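Enoyl-CoA hydratase/isomerase (PDB 3QXZ) probably catalyses hydration or double-bond isomerisation of enoyl-CoA thioesters. Local coordinates at residues A94-P100 / K213-W217; W148-R152 / W217-M221; E207-L211 / D236-L240. All coordinates share one frame; numbering follows the deposited sequence.

Contact 1 (A94-P100 / K213-W217); sequences AFELRTP and KRLLW. With K (potassium ion), chain D.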
ATOM      1  N   ALA A  94      -6.200 -17.835  -6.008  1.00  8.88           N
ATOM      2  CA  ALA A  94      -7.508 -17.369  -5.549  1.00  8.63           C
ATOM      3  C   ALA A  94      -7.870 -16.010  -6.165  1.00  8.24           C
ATOM      4  O   ALA A  94      -9.051 -15.769  -6.479  1.00  8.17           O
ATOM      5  CB  ALA A  94      -7.541 -17.315  -4.031  1.00  8.78           C
ATOM      6  N   PHE A  95      -6.872 -15.132  -6.336  1.00  7.62           N
ATOM      7  CA  PHE A  95      -7.131 -13.781  -6.850  1.00  7.83           C
ATOM      8  C   PHE A  95      -7.440 -13.752  -8.364  1.00  7.75           C
ATOM      9  O   PHE A  95      -7.751 -12.681  -8.885  1.00  8.88           O
ATOM     10  CB  PHE A  95      -5.989 -12.801  -6.474  1.00  9.04           C
ATOM     11  CG  PHE A  95      -4.665 -13.173  -7.042  1.00  9.05           C
ATOM     12  CD1 PHE A  95      -4.362 -12.919  -8.381  1.00 10.43           C
ATOM     13  CD2 PHE A  95      -3.707 -13.788  -6.235  1.00 11.14           C
ATOM     14  CE1 PHE A  95      -3.125 -13.301  -8.928  1.00 12.17           C
ATOM     15  CE2 PHE A  95      -2.465 -14.163  -6.763  1.00 14.14           C
ATOM     16  CZ  PHE A  95      -2.174 -13.926  -8.094  1.00 14.86           C
ATOM     17  N   GLU A  96      -7.371 -14.904  -9.039  1.00  8.68           N
ATOM     18  CA  GLU A  96      -7.733 -15.001 -10.451  0.70  9.06           C
ATOM     19  C   GLU A  96      -9.199 -15.369 -10.636  1.00  9.23           C
ATOM     20  O   GLU A  96      -9.709 -15.340 -11.764  1.00 10.99           O
ATOM     21  CB  GLU A  96      -6.843 -16.044 -11.153  0.70  9.82           C
ATOM     22  CG  GLU A  96      -5.413 -15.536 -11.321  0.70 11.33           C
ATOM     23  CD  GLU A  96      -4.389 -16.549 -11.829  0.70 16.00           C
ATOM     24  OE1 GLU A  96      -4.511 -17.751 -11.579  0.70 13.64           O
ATOM     25  OE2 GLU A  96      -3.396 -16.103 -12.448  0.70 19.93           O
ATOM     26  N   LEU A  97      -9.882 -15.727  -9.548  1.00  8.42           N
ATOM     27  CA  LEU A  97     -11.271 -16.230  -9.629  1.00  8.84           C
ATOM     28  C   LEU A  97     -12.303 -15.106  -9.690  1.00  9.08           C
ATOM     29  O   LEU A  97     -12.030 -13.974  -9.284  1.00  8.59           O
ATOM     30  CB  LEU A  97     -11.586 -17.100  -8.404  1.00  9.47           C
ATOM     31  CG  LEU A  97     -10.602 -18.231  -8.088  1.00  9.10           C
ATOM     32  CD1 LEU A  97     -11.111 -19.019  -6.882  1.00 11.02           C
ATOM     33  CD2 LEU A  97     -10.320 -19.128  -9.303  1.00 10.20           C
ATOM     34  N   ARG A  98     -13.502 -15.431 -10.169  1.00  9.20           N
ATOM     35  CA  ARG A  98     -14.630 -14.501 -10.059  0.50  9.52           C
ATOM     36  C   ARG A  98     -15.243 -14.542  -8.651  1.00  9.45           C
ATOM     37  O   ARG A  98     -15.861 -13.574  -8.211  1.00 11.18           O
ATOM     38  CB  ARG A  98     -15.681 -14.850 -11.114  0.50 10.57           C
ATOM     39  CG  ARG A  98     -15.143 -14.781 -12.533  0.50 12.09           C
ATOM     40  CD  ARG A  98     -16.116 -15.344 -13.557  0.50 16.52           C
ATOM     41  NE  ARG A  98     -16.566 -16.693 -13.214  0.50 19.75           N
ATOM     42  CZ  ARG A  98     -15.930 -17.809 -13.557  0.50 21.75           C
ATOM     43  NH1 ARG A  98     -14.807 -17.756 -14.259  0.50 22.99           N
ATOM     44  NH2 ARG A  98     -16.420 -18.988 -13.195  0.50 22.43           N
ATOM     45  N   THR A  99     -15.019 -15.637  -7.940  1.00  9.11           N
ATOM     46  CA  THR A  99     -15.631 -15.896  -6.637  1.00  9.63           C
ATOM     47  C   THR A  99     -14.761 -15.371  -5.512  1.00  8.57           C
ATOM     48  O   THR A  99     -13.588 -15.709  -5.458  1.00  8.97           O
ATOM     49  CB  THR A  99     -15.850 -17.413  -6.460  1.00  9.94           C
ATOM     50  OG1 THR A  99     -16.651 -17.889  -7.554  1.00 10.81           O
ATOM     51  CG2 THR A  99     -16.519 -17.772  -5.132  1.00 10.03           C
ATOM     52  N   PRO A 100     -15.336 -14.585  -4.577  1.00  8.06           N
ATOM     53  CA  PRO A 100     -14.576 -14.134  -3.409  1.00  8.38           C
ATOM     54  C   PRO A 100     -14.033 -15.298  -2.589  1.00  8.18           C
ATOM     55  O   PRO A 100     -14.707 -16.343  -2.445  1.00  8.83           O
ATOM     56  CB  PRO A 100     -15.618 -13.353  -2.599  1.00  8.73           C
ATOM     57  CG  PRO A 100     -16.546 -12.799  -3.647  1.00  9.40           C
ATOM     58  CD  PRO A 100     -16.666 -13.944  -4.636  1.00  8.36           C
ATOM     59  N   LYS A 213     -14.449  -7.965  -7.995  1.00  6.33           N
ATOM     60  CA  LYS A 213     -13.236  -8.726  -7.709  1.00  6.08           C
ATOM     61  C   LYS A 213     -12.318  -8.754  -8.913  1.00  6.44           C
ATOM     62  O   LYS A 213     -11.113  -8.517  -8.787  1.00  6.35           O
ATOM     63  CB  LYS A 213     -13.584 -10.149  -7.286  1.00  6.67           C
ATOM     64  CG  LYS A 213     -12.297 -10.964  -7.050  1.00  6.14           C
ATOM     65  CD  LYS A 213     -12.516 -12.307  -6.408  1.00  6.88           C
ATOM     66  CE  LYS A 213     -11.195 -13.061  -6.316  1.00  6.96           C
ATOM     67  NZ  LYS A 213     -11.222 -14.177  -5.316  1.00  7.71           N
ATOM     68  N   ARG A 214     -12.868  -9.045 -10.087  1.00  6.74           N
ATOM     69  CA  ARG A 214     -12.021  -9.160 -11.269  1.00  7.10           C
ATOM     70  C   ARG A 214     -11.428  -7.847 -11.714  1.00  7.15           C
ATOM     71  O   ARG A 214     -10.293  -7.845 -12.198  1.00  6.94           O
ATOM     72  CB  ARG A 214     -12.770  -9.862 -12.401  1.00  7.64           C
ATOM     73  CG  ARG A 214     -12.990 -11.342 -12.060  1.00  9.22           C
ATOM     74  CD  ARG A 214     -11.912 -12.286 -12.599  1.00 10.67           C
ATOM     75  NE  ARG A 214     -10.548 -11.783 -12.602  1.00  9.10           N
ATOM     76  CZ  ARG A 214      -9.701 -11.829 -11.572  1.00  7.50           C
ATOM     77  NH1 ARG A 214      -8.460 -11.365 -11.741  1.00  8.72           N
ATOM     78  NH2 ARG A 214     -10.088 -12.282 -10.365  1.00  8.84           N
ATOM     79  N   LEU A 215     -12.130  -6.725 -11.546  1.00  6.53           N
ATOM     80  CA  LEU A 215     -11.514  -5.442 -11.910  1.00  6.56           C
ATOM     81  C   LEU A 215     -10.412  -5.081 -10.906  1.00  6.04           C
ATOM     82  O   LEU A 215      -9.306  -4.677 -11.301  1.00  6.73           O
ATOM     83  CB  LEU A 215     -12.563  -4.328 -12.036  1.00  6.64           C
ATOM     84  CG  LEU A 215     -11.994  -2.945 -12.384  1.00  6.26           C
ATOM     85  CD1 LEU A 215     -11.068  -2.964 -13.614  1.00  7.77           C
ATOM     86  CD2 LEU A 215     -13.151  -2.003 -12.620  1.00  7.41           C
ATOM     87  N   LEU A 216     -10.697  -5.239  -9.618  1.00  6.44           N
ATOM     88  CA  LEU A 216      -9.683  -4.963  -8.607  1.00  6.11           C
ATOM     89  C   LEU A 216      -8.377  -5.712  -8.928  1.00  6.72           C
ATOM     90  O   LEU A 216      -7.293  -5.109  -8.981  1.00  7.33           O
ATOM     91  CB  LEU A 216     -10.207  -5.327  -7.212  1.00  6.91           C
ATOM     92  CG  LEU A 216      -9.233  -5.162  -6.047  1.00  7.81           C
ATOM     93  CD1 LEU A 216      -9.012  -3.738  -5.690  1.00 11.50           C
ATOM     94  CD2 LEU A 216      -9.788  -5.933  -4.836  1.00 11.18           C
ATOM     95  N   TRP A 217      -8.499  -7.013  -9.156  1.00  6.30           N
ATOM     96  CA  TRP A 217      -7.313  -7.828  -9.338  1.00  6.92           C
ATOM     97  C   TRP A 217      -6.738  -7.751 -10.749  1.00  6.51           C
ATOM     98  O   TRP A 217      -5.506  -7.716 -10.881  1.00  7.74           O
ATOM     99  CB  TRP A 217      -7.581  -9.267  -8.917  1.00  7.15           C
ATOM    100  CG  TRP A 217      -7.644  -9.455  -7.439  1.00  6.28           C
ATOM    101  CD1 TRP A 217      -8.736  -9.795  -6.679  1.00  7.48           C
ATOM    102  CD2 TRP A 217      -6.547  -9.318  -6.535  1.00  7.65           C
ATOM    103  NE1 TRP A 217      -8.379  -9.871  -5.344  1.00  8.47           N
ATOM    104  CE2 TRP A 217      -7.038  -9.594  -5.235  1.00  8.27           C
ATOM    105  CE3 TRP A 217      -5.181  -8.997  -6.698  1.00  8.39           C
ATOM    106  CZ2 TRP A 217      -6.217  -9.575  -4.111  1.00  9.34           C
ATOM    107  CZ3 TRP A 217      -4.365  -8.979  -5.572  1.00 10.19           C
ATOM    108  CH2 TRP A 217      -4.892  -9.244  -4.287  1.00  9.83           C
TER
HETATM  109  K     K D 262     -18.782 -19.715  -8.221  1.00 12.72           K
HETATM  110  O   HOH W   1     -20.185 -18.125  -9.932  1.00 22.97           O
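The ammonium nitrogen of Lys213 is gripped by two backbone carbonyls of the loop: NZ lies 2.8 Å from Thr99 O and 2.9 Å from Ala94 O, above the plane of each carbonyl. Ala94 O also accepts from Leu97 N on the opposite face, the bond that closes the short 3-10 turn. Asp121 adds a salt bridge to NZ, so the buried charge has both neutral and anionic partners. Lysine suits the place: with chi1 at 177° and the bonds beyond CG also extended, the chain carries its amine across to the loop.

One residue on, the Arg214 chain folds at chi2 and chi3 and turns the guanidinium edge to the loop, where NH2 donates to Phe95 O and Leu97 O, both at 2.8 Å and near the guanidinium plane. Glu96 O sits over one face, and Asp218 pairs with NH1. In this crotonase-type fold the loop leads into strand 101-105 of the central sheet, while helix 206-222 lies in the C-terminal helical part; two basic side chains thus fasten the helix to the carbonyls of this loop.

Trp217 offers a flat apolar surface to the same turn: Phe95 CB stands over its five-membered ring, 3.6 Å from the centroid and 15° off the normal, a CH-pi contact. The Phe95 ring meets the indole obliquely, planes 35° apart, and Trp217 NE1 is taken up by Asp121. At the far end of the loop Thr99 OG1 binds the potassium ion at 2.9 Å, with backbone carbonyls of Leu46, Asp47, Asp49 and Val52 completing the protein ligands.

Contact 2 (W148-R152 / W217-M221); sequences WTLPR and WDAQM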
ATOM      1  N   TRP A 148       4.944 -10.198  -5.043  1.00  6.40           N
ATOM      2  CA  TRP A 148       3.944  -9.345  -5.662  1.00  6.22           C
ATOM      3  C   TRP A 148       2.752  -9.066  -4.732  1.00  6.37           C
ATOM      4  O   TRP A 148       2.295  -7.909  -4.626  1.00  7.08           O
ATOM      5  CB  TRP A 148       3.490 -10.059  -6.957  1.00  6.91           C
ATOM      6  CG  TRP A 148       2.486  -9.343  -7.807  1.00  7.34           C
ATOM      7  CD1 TRP A 148       2.744  -8.428  -8.783  1.00  9.04           C
ATOM      8  CD2 TRP A 148       1.072  -9.493  -7.749  1.00  7.90           C
ATOM      9  NE1 TRP A 148       1.551  -7.962  -9.307  1.00  8.71           N
ATOM     10  CE2 TRP A 148       0.516  -8.614  -8.712  1.00  7.82           C
ATOM     11  CE3 TRP A 148       0.217 -10.305  -7.004  1.00  9.90           C
ATOM     12  CZ2 TRP A 148      -0.862  -8.514  -8.922  1.00 10.44           C
ATOM     13  CZ3 TRP A 148      -1.159 -10.206  -7.229  1.00 11.06           C
ATOM     14  CH2 TRP A 148      -1.669  -9.314  -8.188  1.00 11.99           C
ATOM     15  N   THR A 149       2.246 -10.087  -4.042  1.00  6.42           N
ATOM     16  CA  THR A 149       1.082  -9.876  -3.170  1.00  6.48           C
ATOM     17  C   THR A 149       1.470  -9.054  -1.946  1.00  6.62           C
ATOM     18  O   THR A 149       0.702  -8.181  -1.512  1.00  6.51           O
ATOM     19  CB  THR A 149       0.474 -11.191  -2.670  1.00  6.71           C
ATOM     20  OG1 THR A 149       1.514 -11.937  -2.013  1.00  6.94           O
ATOM     21  CG2 THR A 149      -0.145 -12.017  -3.817  1.00  8.29           C
ATOM     22  N   LEU A 150       2.643  -9.293  -1.380  1.00  6.28           N
ATOM     23  CA  LEU A 150       2.911  -8.732  -0.056  1.00  6.20           C
ATOM     24  C   LEU A 150       3.086  -7.202  -0.036  1.00  6.14           C
ATOM     25  O   LEU A 150       2.473  -6.549   0.805  1.00  6.17           O
ATOM     26  CB  LEU A 150       4.085  -9.460   0.631  1.00  7.02           C
ATOM     27  CG  LEU A 150       4.319  -9.086   2.098  1.00  5.91           C
ATOM     28  CD1 LEU A 150       3.079  -9.324   2.969  1.00  7.72           C
ATOM     29  CD2 LEU A 150       5.517  -9.893   2.615  1.00  6.52           C
ATOM     30  N   PRO A 151       3.885  -6.615  -0.947  1.00  6.44           N
ATOM     31  CA  PRO A 151       3.973  -5.139  -0.900  1.00  6.91           C
ATOM     32  C   PRO A 151       2.625  -4.466  -1.195  1.00  6.65           C
ATOM     33  O   PRO A 151       2.396  -3.328  -0.744  1.00  6.71           O
ATOM     34  CB  PRO A 151       5.035  -4.799  -1.960  1.00  7.36           C
ATOM     35  CG  PRO A 151       5.043  -6.000  -2.892  1.00  8.34           C
ATOM     36  CD  PRO A 151       4.775  -7.192  -1.978  1.00  6.62           C
ATOM     37  N   ARG A 152       1.740  -5.156  -1.912  1.00  6.40           N
ATOM     38  CA  ARG A 152       0.402  -4.622  -2.220  1.00  6.33           C
ATOM     39  C   ARG A 152      -0.519  -4.673  -1.006  1.00  6.80           C
ATOM     40  O   ARG A 152      -1.635  -4.142  -1.076  1.00  7.88           O
ATOM     41  CB  ARG A 152      -0.199  -5.372  -3.399  1.00  6.89           C
ATOM     42  CG  ARG A 152       0.354  -4.888  -4.718  1.00  6.98           C
ATOM     43  CD  ARG A 152      -0.034  -5.803  -5.912  1.00  7.86           C
ATOM     44  NE  ARG A 152       0.492  -5.252  -7.157  1.00  8.50           N
ATOM     45  CZ  ARG A 152       1.766  -5.291  -7.513  1.00  8.41           C
ATOM     46  NH1 ARG A 152       2.661  -5.944  -6.773  1.00  7.64           N
ATOM     47  NH2 ARG A 152       2.173  -4.679  -8.603  1.00  8.99           N
ATOM     48  N   TRP A 217      -8.499  -7.013  -9.156  1.00  6.30           N
ATOM     49  CA  TRP A 217      -7.313  -7.828  -9.338  1.00  6.92           C
ATOM     50  C   TRP A 217      -6.738  -7.751 -10.749  1.00  6.51           C
ATOM     51  O   TRP A 217      -5.506  -7.716 -10.881  1.00  7.74           O
ATOM     52  CB  TRP A 217      -7.581  -9.267  -8.917  1.00  7.15           C
ATOM     53  CG  TRP A 217      -7.644  -9.455  -7.439  1.00  6.28           C
ATOM     54  CD1 TRP A 217      -8.736  -9.795  -6.679  1.00  7.48           C
ATOM     55  CD2 TRP A 217      -6.547  -9.318  -6.535  1.00  7.65           C
ATOM     56  NE1 TRP A 217      -8.379  -9.871  -5.344  1.00  8.47           N
ATOM     57  CE2 TRP A 217      -7.038  -9.594  -5.235  1.00  8.27           C
ATOM     58  CE3 TRP A 217      -5.181  -8.997  -6.698  1.00  8.39           C
ATOM     59  CZ2 TRP A 217      -6.217  -9.575  -4.111  1.00  9.34           C
ATOM     60  CZ3 TRP A 217      -4.365  -8.979  -5.572  1.00 10.19           C
ATOM     61  CH2 TRP A 217      -4.892  -9.244  -4.287  1.00  9.83           C
ATOM     62  N   ASP A 218      -7.568  -7.733 -11.801  1.00  6.32           N
ATOM     63  CA  ASP A 218      -7.000  -7.584 -13.160  1.00  6.81           C
ATOM     64  C   ASP A 218      -6.179  -6.323 -13.258  1.00  6.65           C
ATOM     65  O   ASP A 218      -5.119  -6.319 -13.888  1.00  7.27           O
ATOM     66  CB  ASP A 218      -8.062  -7.521 -14.262  1.00  7.29           C
ATOM     67  CG  ASP A 218      -8.727  -8.868 -14.562  1.00  8.70           C
ATOM     68  OD1 ASP A 218      -8.251  -9.945 -14.122  1.00  9.30           O
ATOM     69  OD2 ASP A 218      -9.735  -8.827 -15.269  1.00  8.17           O
ATOM     70  N   ALA A 219      -6.657  -5.248 -12.630  1.00  6.73           N
ATOM     71  CA  ALA A 219      -5.941  -3.979 -12.692  1.00  7.00           C
ATOM     72  C   ALA A 219      -4.554  -4.102 -12.048  1.00  6.99           C
ATOM     73  O   ALA A 219      -3.568  -3.591 -12.581  1.00  8.80           O
ATOM     74  CB  ALA A 219      -6.786  -2.847 -12.072  1.00  6.56           C
ATOM     75  N   GLN A 220      -4.484  -4.823 -10.922  1.00  7.08           N
ATOM     76  CA  GLN A 220      -3.196  -5.091 -10.265  1.00  7.67           C
ATOM     77  C   GLN A 220      -2.322  -6.009 -11.101  1.00  7.89           C
ATOM     78  O   GLN A 220      -1.127  -5.735 -11.276  1.00 10.32           O
ATOM     79  CB  GLN A 220      -3.406  -5.705  -8.867  1.00  7.87           C
ATOM     80  CG  GLN A 220      -4.124  -4.825  -7.873  1.00  8.01           C
ATOM     81  CD  GLN A 220      -3.317  -3.628  -7.500  1.00  9.12           C
ATOM     82  OE1 GLN A 220      -2.097  -3.725  -7.311  1.00 11.69           O
ATOM     83  NE2 GLN A 220      -3.973  -2.482  -7.336  1.00 11.64           N
ATOM     84  N   MET A 221      -2.892  -7.091 -11.616  1.00  7.56           N
ATOM     85  CA  MET A 221      -2.123  -8.102 -12.344  1.00  7.70           C
ATOM     86  C   MET A 221      -1.480  -7.580 -13.622  1.00  7.89           C
ATOM     87  O   MET A 221      -0.363  -7.996 -13.984  1.00  9.16           O
ATOM     88  CB  MET A 221      -3.021  -9.284 -12.712  1.00  7.86           C
ATOM     89  CG  MET A 221      -3.447 -10.117 -11.493  1.00  8.68           C
ATOM     90  SD  MET A 221      -4.886 -11.153 -11.850  1.00 12.26           S
ATOM     91  CE  MET A 221      -4.173 -12.292 -13.015  1.00 19.31           C
TER
HETATM   92  O   HOH W   2       1.644  -6.242 -11.617  1.00 10.51           O
HETATM   93  O   HOH W   3       0.185  -3.645 -10.415  1.00 14.69           O
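Where helix 206-222 nears its C-terminal end, it meets the junction of helices 146-149 and 151-165, in a region that both neighbouring subunits also touch. The rim of the Trp148 six-membered ring rests against Trp217 and Met221. Trp148 CH2 lies 3.8 Å from Trp217 CZ3 and as far from Met221 CG, and the two indoles meet rim to rim with planes 37° apart. The outer edge of Trp148 runs along the helix backbone, CZ2 being 3.6 Å from Gln220 C. A chi1 of -178° extends the indole toward helix 206-222.

Arg152 lies over the same indole: Trp148 NE1 sits above the centre of its guanidinium, whose edge turns to Trp148 O, held by NH1 at 2.9 Å. The Gln220 side chain, bent at chi2, slides past Arg152 in the reverse direction and brings OE1 to NE in a weak bond, 3.0 Å long. One water joins Trp148 NE1 to Gln220 O; another accepts from Arg152 NH2 and donates to Gln220 O, its oxygen 2.6 Å from that atom. The aromatic rims meet directly, whereas the polar side combines one weak direct bond with two water bridges, and the arginine charge probably polarises the indole beneath it.

Contact 3 (E207-L211 / D236-L240); sequences ESAAL and DHLRL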
ATOM      1  N   GLU A 207     -23.161 -10.993  -9.740  1.00  8.53           N
ATOM      2  CA  GLU A 207     -22.372 -10.361 -10.791  1.00  8.66           C
ATOM      3  C   GLU A 207     -21.623  -9.138 -10.256  1.00  8.54           C
ATOM      4  O   GLU A 207     -20.521  -8.819 -10.719  1.00  8.08           O
ATOM      5  CB  GLU A 207     -23.237 -10.023 -12.020  1.00  9.66           C
ATOM      6  CG  GLU A 207     -22.424  -9.717 -13.274  1.00 11.67           C
ATOM      7  CD  GLU A 207     -21.644 -10.895 -13.850  1.00 14.53           C
ATOM      8  OE1 GLU A 207     -21.824 -12.063 -13.422  1.00 16.19           O
ATOM      9  OE2 GLU A 207     -20.840 -10.636 -14.758  1.00 18.31           O
ATOM     10  N   SER A 208     -22.218  -8.420  -9.303  1.00  7.96           N
ATOM     11  CA  SER A 208     -21.529  -7.297  -8.655  1.00  7.44           C
ATOM     12  C   SER A 208     -20.215  -7.768  -8.007  1.00  7.23           C
ATOM     13  O   SER A 208     -19.151  -7.149  -8.205  1.00  7.47           O
ATOM     14  CB  SER A 208     -22.438  -6.693  -7.580  1.00  7.83           C
ATOM     15  OG  SER A 208     -23.557  -6.054  -8.168  1.00  7.67           O
ATOM     16  N   ALA A 209     -20.286  -8.849  -7.235  1.00  7.23           N
ATOM     17  CA  ALA A 209     -19.067  -9.381  -6.606  1.00  7.85           C
ATOM     18  C   ALA A 209     -18.051  -9.821  -7.644  1.00  8.00           C
ATOM     19  O   ALA A 209     -16.860  -9.519  -7.505  1.00  8.02           O
ATOM     20  CB  ALA A 209     -19.404 -10.534  -5.689  1.00  8.89           C
ATOM     21  N   ALA A 210     -18.501 -10.517  -8.687  1.00  7.51           N
ATOM     22  CA  ALA A 210     -17.570 -11.052  -9.693  1.00  7.53           C
ATOM     23  C   ALA A 210     -16.858  -9.926 -10.439  1.00  7.29           C
ATOM     24  O   ALA A 210     -15.631  -9.978 -10.623  1.00  7.94           O
ATOM     25  CB  ALA A 210     -18.327 -11.948 -10.680  1.00  8.01           C
ATOM     26  N   LEU A 211     -17.599  -8.920 -10.898  1.00  7.00           N
ATOM     27  CA  LEU A 211     -16.985  -7.842 -11.666  1.00  7.08           C
ATOM     28  C   LEU A 211     -16.089  -6.984 -10.800  1.00  6.74           C
ATOM     29  O   LEU A 211     -15.019  -6.544 -11.267  1.00  6.74           O
ATOM     30  CB  LEU A 211     -18.041  -6.976 -12.353  1.00  8.16           C
ATOM     31  CG  LEU A 211     -18.820  -7.675 -13.476  1.00  8.34           C
ATOM     32  CD1 LEU A 211     -19.876  -6.720 -14.036  1.00  9.74           C
ATOM     33  CD2 LEU A 211     -17.945  -8.229 -14.601  1.00 11.85           C
ATOM     34  N   ASP A 236     -18.500  -2.167 -16.916  1.00  7.70           N
ATOM     35  CA  ASP A 236     -19.109  -3.051 -15.921  1.00  7.71           C
ATOM     36  C   ASP A 236     -20.443  -2.507 -15.412  1.00  7.91           C
ATOM     37  O   ASP A 236     -21.388  -3.290 -15.217  1.00  8.66           O
ATOM     38  CB  ASP A 236     -18.158  -3.278 -14.736  1.00  8.22           C
ATOM     39  CG  ASP A 236     -16.992  -4.202 -15.067  1.00  9.34           C
ATOM     40  OD1 ASP A 236     -16.968  -4.810 -16.154  1.00  9.52           O
ATOM     41  OD2 ASP A 236     -16.094  -4.303 -14.221  1.00  8.62           O
ATOM     42  N   HIS A 237     -20.532  -1.197 -15.208  1.00  7.25           N
ATOM     43  CA  HIS A 237     -21.805  -0.579 -14.832  1.00  8.27           C
ATOM     44  C   HIS A 237     -22.856  -0.786 -15.904  1.00  9.06           C
ATOM     45  O   HIS A 237     -24.008  -1.050 -15.572  1.00  9.47           O
ATOM     46  CB  HIS A 237     -21.629   0.897 -14.493  1.00  8.61           C
ATOM     47  CG  HIS A 237     -21.377   1.131 -13.039  1.00  8.70           C
ATOM     48  ND1 HIS A 237     -20.177   0.836 -12.428  1.00  7.81           N
ATOM     49  CD2 HIS A 237     -22.202   1.579 -12.057  1.00  8.49           C
ATOM     50  CE1 HIS A 237     -20.261   1.112 -11.132  1.00  7.83           C
ATOM     51  NE2 HIS A 237     -21.486   1.557 -10.885  1.00 10.12           N
ATOM     52  N   LEU A 238     -22.510  -0.655 -17.189  1.00  8.99           N
ATOM     53  CA  LEU A 238     -23.521  -0.907 -18.221  1.00 10.14           C
ATOM     54  C   LEU A 238     -23.994  -2.351 -18.154  1.00 10.44           C
ATOM     55  O   LEU A 238     -25.196  -2.601 -18.293  1.00 11.32           O
ATOM     56  CB  LEU A 238     -22.988  -0.520 -19.613  1.00 10.83           C
ATOM     57  CG  LEU A 238     -22.726   0.969 -19.877  1.00 13.02           C
ATOM     58  CD1 LEU A 238     -22.199   1.143 -21.298  1.00 16.99           C
ATOM     59  CD2 LEU A 238     -23.998   1.782 -19.666  1.00 14.68           C
ATOM     60  N   ARG A 239     -23.090  -3.295 -17.933  1.00 10.26           N
ATOM     61  CA  ARG A 239     -23.460  -4.702 -17.778  1.00 11.28           C
ATOM     62  C   ARG A 239     -24.381  -4.912 -16.584  1.00 10.57           C
ATOM     63  O   ARG A 239     -25.427  -5.571 -16.716  1.00 12.01           O
ATOM     64  CB  ARG A 239     -22.205  -5.568 -17.654  1.00 11.48           C
ATOM     65  CG  ARG A 239     -22.448  -7.062 -17.454  1.00 14.50           C
ATOM     66  CD  ARG A 239     -21.159  -7.853 -17.628  1.00 16.46           C
ATOM     67  NE  ARG A 239     -21.272  -9.270 -17.266  1.00 18.79           N
ATOM     68  CZ  ARG A 239     -21.729 -10.221 -18.080  1.00 22.26           C
ATOM     69  NH1 ARG A 239     -22.156  -9.916 -19.305  1.00 22.91           N
ATOM     70  NH2 ARG A 239     -21.781 -11.486 -17.664  1.00 24.05           N
ATOM     71  N   LEU A 240     -24.027  -4.344 -15.433  1.00  9.63           N
ATOM     72  CA  LEU A 240     -24.838  -4.493 -14.221  1.00  9.46           C
ATOM     73  C   LEU A 240     -26.171  -3.763 -14.298  1.00 10.00           C
ATOM     74  O   LEU A 240     -27.218  -4.317 -13.909  1.00  9.60           O
ATOM     75  CB  LEU A 240     -24.046  -3.982 -13.008  1.00  8.59           C
ATOM     76  CG  LEU A 240     -22.829  -4.857 -12.710  1.00  8.26           C
ATOM     77  CD1 LEU A 240     -21.861  -4.086 -11.790  1.00  9.38           C
ATOM     78  CD2 LEU A 240     -23.220  -6.219 -12.098  1.00  9.37           C
TER
HETATM   79  O   HOH W   4     -21.903 -13.658 -15.526  1.00 26.41           O
HETATM   80  O   HOH W   5     -14.610  -6.615 -14.003  1.00  6.58           O
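Leu211 and Leu240 reach toward each other tip to tip, CD1 of the former 3.7 Å from CG of the latter, and make the dense centre of a nearly antiparallel helix pair, 165° between N-to-C directions. The Leu240 branch CD2 settles against the turn of the partner helix, 3.7 Å from Ser208 N and 3.8 Å from Glu207 CG. The axes approach to 10.7 Å, and leucine side chains reach across that gap. Ala141 of the second subunit also packs on Leu240, and the Val140 carbonyl of that subunit is hydrogen-bonded by the Ser208 hydroxyl. Asp236 borders Leu211 CB, and a water donates to both Asp236 OD2 and Leu211 O.

The solvent side is looser. There Glu207 crosses the extended Arg239 at about a right angle, and one oxygen, OE2, takes both NE (2.9 Å, 158° at the hydrogen) and NH2 (3.2 Å). Both nitrogens come from above the carboxylate plane, while the oxygen lies in the guanidinium plane. A water donates to OE1 and accepts weakly from NH2. Beside an exposed arginine the salt bridge is probably partly screened by solvent, in contrast to the direct apolar contact of the leucines.

From the N terminus, the chain first passes the loop 94-100, then the helix junction 148-152, before reaching helix 206-222, on which all three contacts converge. Contact 1 closes the long loop from 94-100 to 213-217, and contact 2 closes a shorter one from 148-152 to 217-221; they share Trp217 and touch through Phe95 and Met221. Contact 3, begun at 207-211 and closed at 236-240, crosses both. Along the helix, its early turns face helix 226-241. The loop before strand 101-105, helices 146-149 and 151-165, and helix 226-241 are thereby all tied to helix 206-222, with the second subunit touching all three contacts.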